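Local coordinates for protein cellobiose 2-epimerase (Spirochaeta thermophila DSM 6192, PDB 5ZIG) that probably catalyses the reversible epimerization of cellobiose to 4-O-beta-D-glucopyranosyl-D-mannose, at residues A321-L326 with H340-W345; P230-L234 with P283-E287. Numbering follows the deposited sequence.

Contact 1 of 2, residues A321-L326 with H340-W345; sequences AFVGFL and HACTVW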
loop_
_atom_site.group_PDB
_atom_site.type_symbol
_atom_site.label_atom_id
_atom_site.label_comp_id
_atom_site.label_asym_id
_atom_site.label_seq_id
_atom_site.Cartn_x
_atom_site.Cartn_y
_atom_site.Cartn_z
ATOM N N ALA A 321 5.921 -0.461 -8.866
ATOM C CA ALA A 321 6.898 0.027 -9.825
ATOM C C ALA A 321 6.212 0.784 -10.954
ATOM O O ALA A 321 6.737 1.794 -11.430
ATOM C CB ALA A 321 7.732 -1.135 -10.356
ATOM N N PHE A 322 5.005 0.363 -11.336
ATOM C CA PHE A 322 4.236 1.101 -12.341
ATOM C C PHE A 322 3.899 2.520 -11.859
ATOM O O PHE A 322 4.206 3.510 -12.539
ATOM C CB PHE A 322 2.966 0.311 -12.680
ATOM C CG PHE A 322 2.071 0.985 -13.648
ATOM C CD1 PHE A 322 2.504 1.242 -14.959
ATOM C CD2 PHE A 322 0.792 1.363 -13.276
ATOM C CE1 PHE A 322 1.667 1.866 -15.869
ATOM C CE2 PHE A 322 -0.051 1.999 -14.174
ATOM C CZ PHE A 322 0.386 2.246 -15.480
ATOM N N VAL A 323 3.275 2.645 -10.678
ATOM C CA VAL A 323 2.915 3.978 -10.185
ATOM C C VAL A 323 4.163 4.804 -9.950
ATOM O O VAL A 323 4.198 6.005 -10.246
ATOM C CB VAL A 323 2.052 3.877 -8.920
ATOM C CG1 VAL A 323 1.566 5.250 -8.517
ATOM C CG2 VAL A 323 0.867 2.970 -9.188
ATOM N N GLY A 324 5.234 4.155 -9.502
ATOM C CA GLY A 324 6.455 4.875 -9.217
ATOM C C GLY A 324 7.103 5.445 -10.461
ATOM O O GLY A 324 7.654 6.544 -10.429
ATOM N N PHE A 325 7.040 4.707 -11.576
ATOM C CA PHE A 325 7.671 5.186 -12.793
ATOM C C PHE A 325 6.879 6.340 -13.400
ATOM O O PHE A 325 7.469 7.279 -13.946
ATOM C CB PHE A 325 7.839 4.028 -13.786
ATOM C CG PHE A 325 8.947 3.080 -13.418
ATOM C CD1 PHE A 325 10.176 3.570 -12.996
ATOM C CD2 PHE A 325 8.768 1.715 -13.499
ATOM C CE1 PHE A 325 11.201 2.709 -12.648
ATOM C CE2 PHE A 325 9.782 0.851 -13.166
ATOM C CZ PHE A 325 10.999 1.344 -12.738
ATOM N N LEU A 326 5.545 6.283 -13.318
ATOM C CA LEU A 326 4.723 7.400 -13.768
ATOM C C LEU A 326 5.000 8.649 -12.945
ATOM O O LEU A 326 5.123 9.764 -13.492
ATOM C CB LEU A 326 3.251 7.027 -13.689
ATOM C CG LEU A 326 2.757 5.873 -14.573
ATOM C CD1 LEU A 326 1.288 5.635 -14.273
ATOM C CD2 LEU A 326 2.991 6.114 -16.100
ATOM N N HIS A 340 9.731 2.789 -18.841
ATOM C CA HIS A 340 9.806 1.807 -17.773
ATOM C C HIS A 340 8.408 1.398 -17.309
ATOM O O HIS A 340 8.074 0.210 -17.292
ATOM C CB HIS A 340 10.662 2.390 -16.639
ATOM C CG HIS A 340 12.118 2.533 -17.001
ATOM N ND1 HIS A 340 12.786 1.620 -17.796
ATOM C CD2 HIS A 340 13.031 3.478 -16.674
ATOM C CE1 HIS A 340 14.048 1.992 -17.930
ATOM N NE2 HIS A 340 14.224 3.115 -17.255
ATOM N N ALA A 341 7.565 2.378 -16.965
ATOM C CA ALA A 341 6.175 2.097 -16.606
ATOM C C ALA A 341 5.495 1.215 -17.650
ATOM O O ALA A 341 4.923 0.172 -17.322
ATOM C CB ALA A 341 5.395 3.397 -16.441
ATOM N N CYS A 342 5.516 1.646 -18.914
ATOM C CA CYS A 342 4.951 0.830 -19.984
ATOM C C CYS A 342 5.521 -0.584 -19.955
ATOM O O CYS A 342 4.774 -1.557 -20.080
ATOM C CB CYS A 342 5.197 1.486 -21.353
ATOM S SG CYS A 342 4.493 3.178 -21.599
ATOM N N THR A 343 6.839 -0.714 -19.776
ATOM C CA THR A 343 7.465 -2.035 -19.707
ATOM C C THR A 343 6.910 -2.854 -18.553
ATOM O O THR A 343 6.601 -4.042 -18.712
ATOM C CB THR A 343 8.986 -1.886 -19.570
ATOM O OG1 THR A 343 9.531 -1.421 -20.806
ATOM C CG2 THR A 343 9.647 -3.216 -19.204
ATOM N N VAL A 344 6.802 -2.240 -17.371
ATOM C CA VAL A 344 6.286 -2.957 -16.211
ATOM C C VAL A 344 4.837 -3.351 -16.447
ATOM O O VAL A 344 4.431 -4.477 -16.136
ATOM C CB VAL A 344 6.458 -2.107 -14.931
ATOM C CG1 VAL A 344 5.543 -2.612 -13.810
ATOM C CG2 VAL A 344 7.910 -2.151 -14.481
ATOM N N TRP A 345 4.044 -2.450 -17.039
ATOM C CA TRP A 345 2.625 -2.747 -17.222
ATOM C C TRP A 345 2.427 -3.900 -18.198
ATOM O O TRP A 345 1.550 -4.749 -17.999
ATOM C CB TRP A 345 1.861 -1.513 -17.718
ATOM C CG TRP A 345 0.405 -1.844 -17.893
ATOM C CD1 TRP A 345 -0.263 -2.038 -19.070
ATOM C CD2 TRP A 345 -0.547 -2.087 -16.848
ATOM N NE1 TRP A 345 -1.584 -2.361 -18.824
ATOM C CE2 TRP A 345 -1.780 -2.408 -17.470
ATOM C CE3 TRP A 345 -0.480 -2.056 -15.443
ATOM C CZ2 TRP A 345 -2.932 -2.692 -16.739
ATOM C CZ3 TRP A 345 -1.619 -2.333 -14.728
ATOM C CH2 TRP A 345 -2.830 -2.666 -15.376
#

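Contact 2 of 2, residues P230-L234 with P283-E287; sequences PSSHL and PVMEE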
loop_
_atom_site.group_PDB
_atom_site.type_symbol
_atom_site.label_atom_id
_atom_site.label_comp_id
_atom_site.label_asym_id
_atom_site.label_seq_id
_atom_site.Cartn_x
_atom_site.Cartn_y
_atom_site.Cartn_z
ATOM N N PRO A 230 18.251 7.543 4.126
ATOM C CA PRO A 230 19.272 8.603 3.998
ATOM C C PRO A 230 19.962 8.597 2.651
ATOM O O PRO A 230 20.224 9.667 2.085
ATOM C CB PRO A 230 20.248 8.295 5.144
ATOM C CG PRO A 230 20.118 6.789 5.350
ATOM C CD PRO A 230 18.668 6.474 5.063
ATOM N N SER A 231 20.254 7.411 2.121
ATOM C CA SER A 231 20.972 7.250 0.867
ATOM C C SER A 231 19.958 6.916 -0.246
ATOM O O SER A 231 18.993 7.669 -0.396
ATOM C CB SER A 231 22.087 6.223 1.039
ATOM O OG SER A 231 21.569 4.909 0.911
ATOM N N SER A 232 20.124 5.820 -0.990
ATOM C CA SER A 232 19.264 5.517 -2.131
ATOM C C SER A 232 18.427 4.256 -1.953
ATOM O O SER A 232 17.694 3.879 -2.881
ATOM C CB SER A 232 20.096 5.397 -3.413
ATOM O OG SER A 232 20.763 4.150 -3.493
ATOM N N HIS A 233 18.502 3.603 -0.799
ATOM C CA HIS A 233 17.604 2.512 -0.459
ATOM C C HIS A 233 17.030 2.743 0.932
ATOM O O HIS A 233 17.665 3.351 1.799
ATOM C CB HIS A 233 18.315 1.163 -0.524
ATOM C CG HIS A 233 18.935 0.880 -1.857
ATOM N ND1 HIS A 233 18.229 0.320 -2.901
ATOM C CD2 HIS A 233 20.192 1.088 -2.321
ATOM C CE1 HIS A 233 19.025 0.190 -3.948
ATOM N NE2 HIS A 233 20.220 0.649 -3.622
ATOM N N LEU A 234 15.812 2.260 1.126
ATOM C CA LEU A 234 15.146 2.371 2.407
ATOM C C LEU A 234 15.603 1.224 3.287
ATOM O O LEU A 234 15.388 0.057 2.936
ATOM C CB LEU A 234 13.638 2.316 2.237
ATOM C CG LEU A 234 12.869 3.580 1.939
ATOM C CD1 LEU A 234 13.382 4.198 0.638
ATOM C CD2 LEU A 234 11.416 3.179 1.844
ATOM N N PRO A 283 17.979 9.809 -6.825
ATOM C CA PRO A 283 18.841 8.620 -6.878
ATOM C C PRO A 283 18.143 7.336 -6.465
ATOM O O PRO A 283 18.539 6.269 -6.935
ATOM C CB PRO A 283 19.986 8.979 -5.924
ATOM C CG PRO A 283 19.418 9.984 -5.033
ATOM C CD PRO A 283 18.502 10.797 -5.866
ATOM N N VAL A 284 17.130 7.400 -5.596
ATOM C CA VAL A 284 16.336 6.209 -5.298
ATOM C C VAL A 284 15.621 5.741 -6.560
ATOM O O VAL A 284 15.593 4.546 -6.874
ATOM C CB VAL A 284 15.351 6.502 -4.148
ATOM C CG1 VAL A 284 14.419 5.313 -3.878
ATOM C CG2 VAL A 284 16.106 6.854 -2.883
ATOM N N MET A 285 15.066 6.683 -7.316
ATOM C CA MET A 285 14.386 6.359 -8.565
ATOM C C MET A 285 15.354 5.827 -9.615
ATOM O O MET A 285 15.041 4.856 -10.316
ATOM C CB MET A 285 13.668 7.598 -9.101
ATOM C CG MET A 285 12.253 7.770 -8.613
ATOM S SD MET A 285 11.263 6.288 -8.876
ATOM C CE MET A 285 11.642 5.858 -10.575
ATOM N N GLU A 286 16.528 6.462 -9.742
ATOM C CA GLU A 286 17.545 6.000 -10.684
ATOM C C GLU A 286 18.030 4.595 -10.343
ATOM O O GLU A 286 18.250 3.774 -11.242
ATOM C CB GLU A 286 18.716 6.984 -10.719
ATOM C CG GLU A 286 18.456 8.170 -11.608
ATOM C CD GLU A 286 19.174 9.448 -11.160
ATOM O OE1 GLU A 286 19.624 9.537 -9.986
ATOM O OE2 GLU A 286 19.262 10.374 -11.999
ATOM N N GLU A 287 18.206 4.301 -9.049
ATOM C CA GLU A 287 18.537 2.941 -8.621
ATOM C C GLU A 287 17.484 1.933 -9.075
ATOM O O GLU A 287 17.813 0.793 -9.421
ATOM C CB GLU A 287 18.663 2.893 -7.099
ATOM C CG GLU A 287 19.869 3.597 -6.536
ATOM C CD GLU A 287 20.996 2.642 -6.260
ATOM O OE1 GLU A 287 21.112 1.643 -7.005
ATOM O OE2 GLU A 287 21.751 2.886 -5.292
#

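Contact 1 of 2, residues A321-L326 with H340-W345
Ala341 is the small side chain that lets two helices come close: three larger residues of 321-326 gather round its methyl. Phe325 CB lies 3.7 Å from Ala341 CB, Leu326 CD2 reaches to 3.6 Å from Ala341 CB, and the Phe322 ring brings CD1 to 3.9 Å from Ala341 CB, while the same CD1 lies 3.5 Å from Ala341 O. The segments run nearly antiparallel (164°), their axes approaching to 8.3 Å, as suits the helical hairpin formed by helices 315-332 and 336-352, a repeating unit of the (alpha/alpha)6 barrel of this epimerase family. One turn on from Ala341, Val344 fits between the two phenylalanines: its CG1 is 4.1 Å from Phe322 CB and its CG2 3.8 Å from Phe325 CE2. The rings flank this row. The Phe325 ring face covers the His340 methylene in a CH-pi contact, His340 CB lying 3.6 Å from that ring's centroid, whereas Phe322 leans obliquely on Trp345, whose indole NE1 is hydrogen-bonded to Glu17 of helix 7-31.

Contact 2 of 2, residues P230-L234 with P283-E287
Helix 275-294 is kinked at Pro283, whose N lacks the bond to the preceding turn, and from this point its 283-287 turn meets the loop 230-234. Pro283 touches only lightly: its CB is 4.4 Å from Ser232 CB, and its carbonyl O, 3.9 Å from that same Ser232 CB, is held by Glu287 N at 2.9 Å within the helix. Val284 makes the apolar part of the contact. Its CG2 rests against the loop backbone, 3.4 Å from Ser232 O and 3.9 Å from Ser231 O, and the CA atoms of Val284 and Ser232, 4.4 Å apart, are the nearest CA pair between the segments. The CA-to-CB bond of Met285 points away from the loop, and its side chain packs on helices 251-269, 315-332 and 336-352. One turn after Pro283, Glu287 supplies the polar part: Ser232 OG donates a very short hydrogen bond of 2.4 Å to Glu287 OE2, tying the loop to the helix at the protein surface. His233 NE2 comes within 3.2 Å of the same Glu287 OE2, but the firm partner of this imidazole is Asp254, whose OD2 is hydrogen-bonded to His233 ND1 and OD1 to Leu234 N. Asp254 belongs to helix 251-269, against which Leu234 and Val284 also pack, so the loop that leads from helix 211-228 to strand 237-238 is fastened to both helices 251-269 and 275-294.

Contact 1 is buried and joins two successive helices, 315-332 and 336-352, through aromatic and aliphatic side chains; contact 2 lies at the surface, joins a loop to helix 275-294 and combines a carboxylate hydrogen bond with one valine packed on backbone. Their centres are about 17 Å apart, and they share no helix, yet they touch: Met285, on the side of helix 275-294 facing away from the loop, brings its CE to 3.6 Å from Phe325 CD1. Helix 275-294 thus has the polar loop on one side and the hairpin of contact 1 on another, where His340 and Val344 also lean on it.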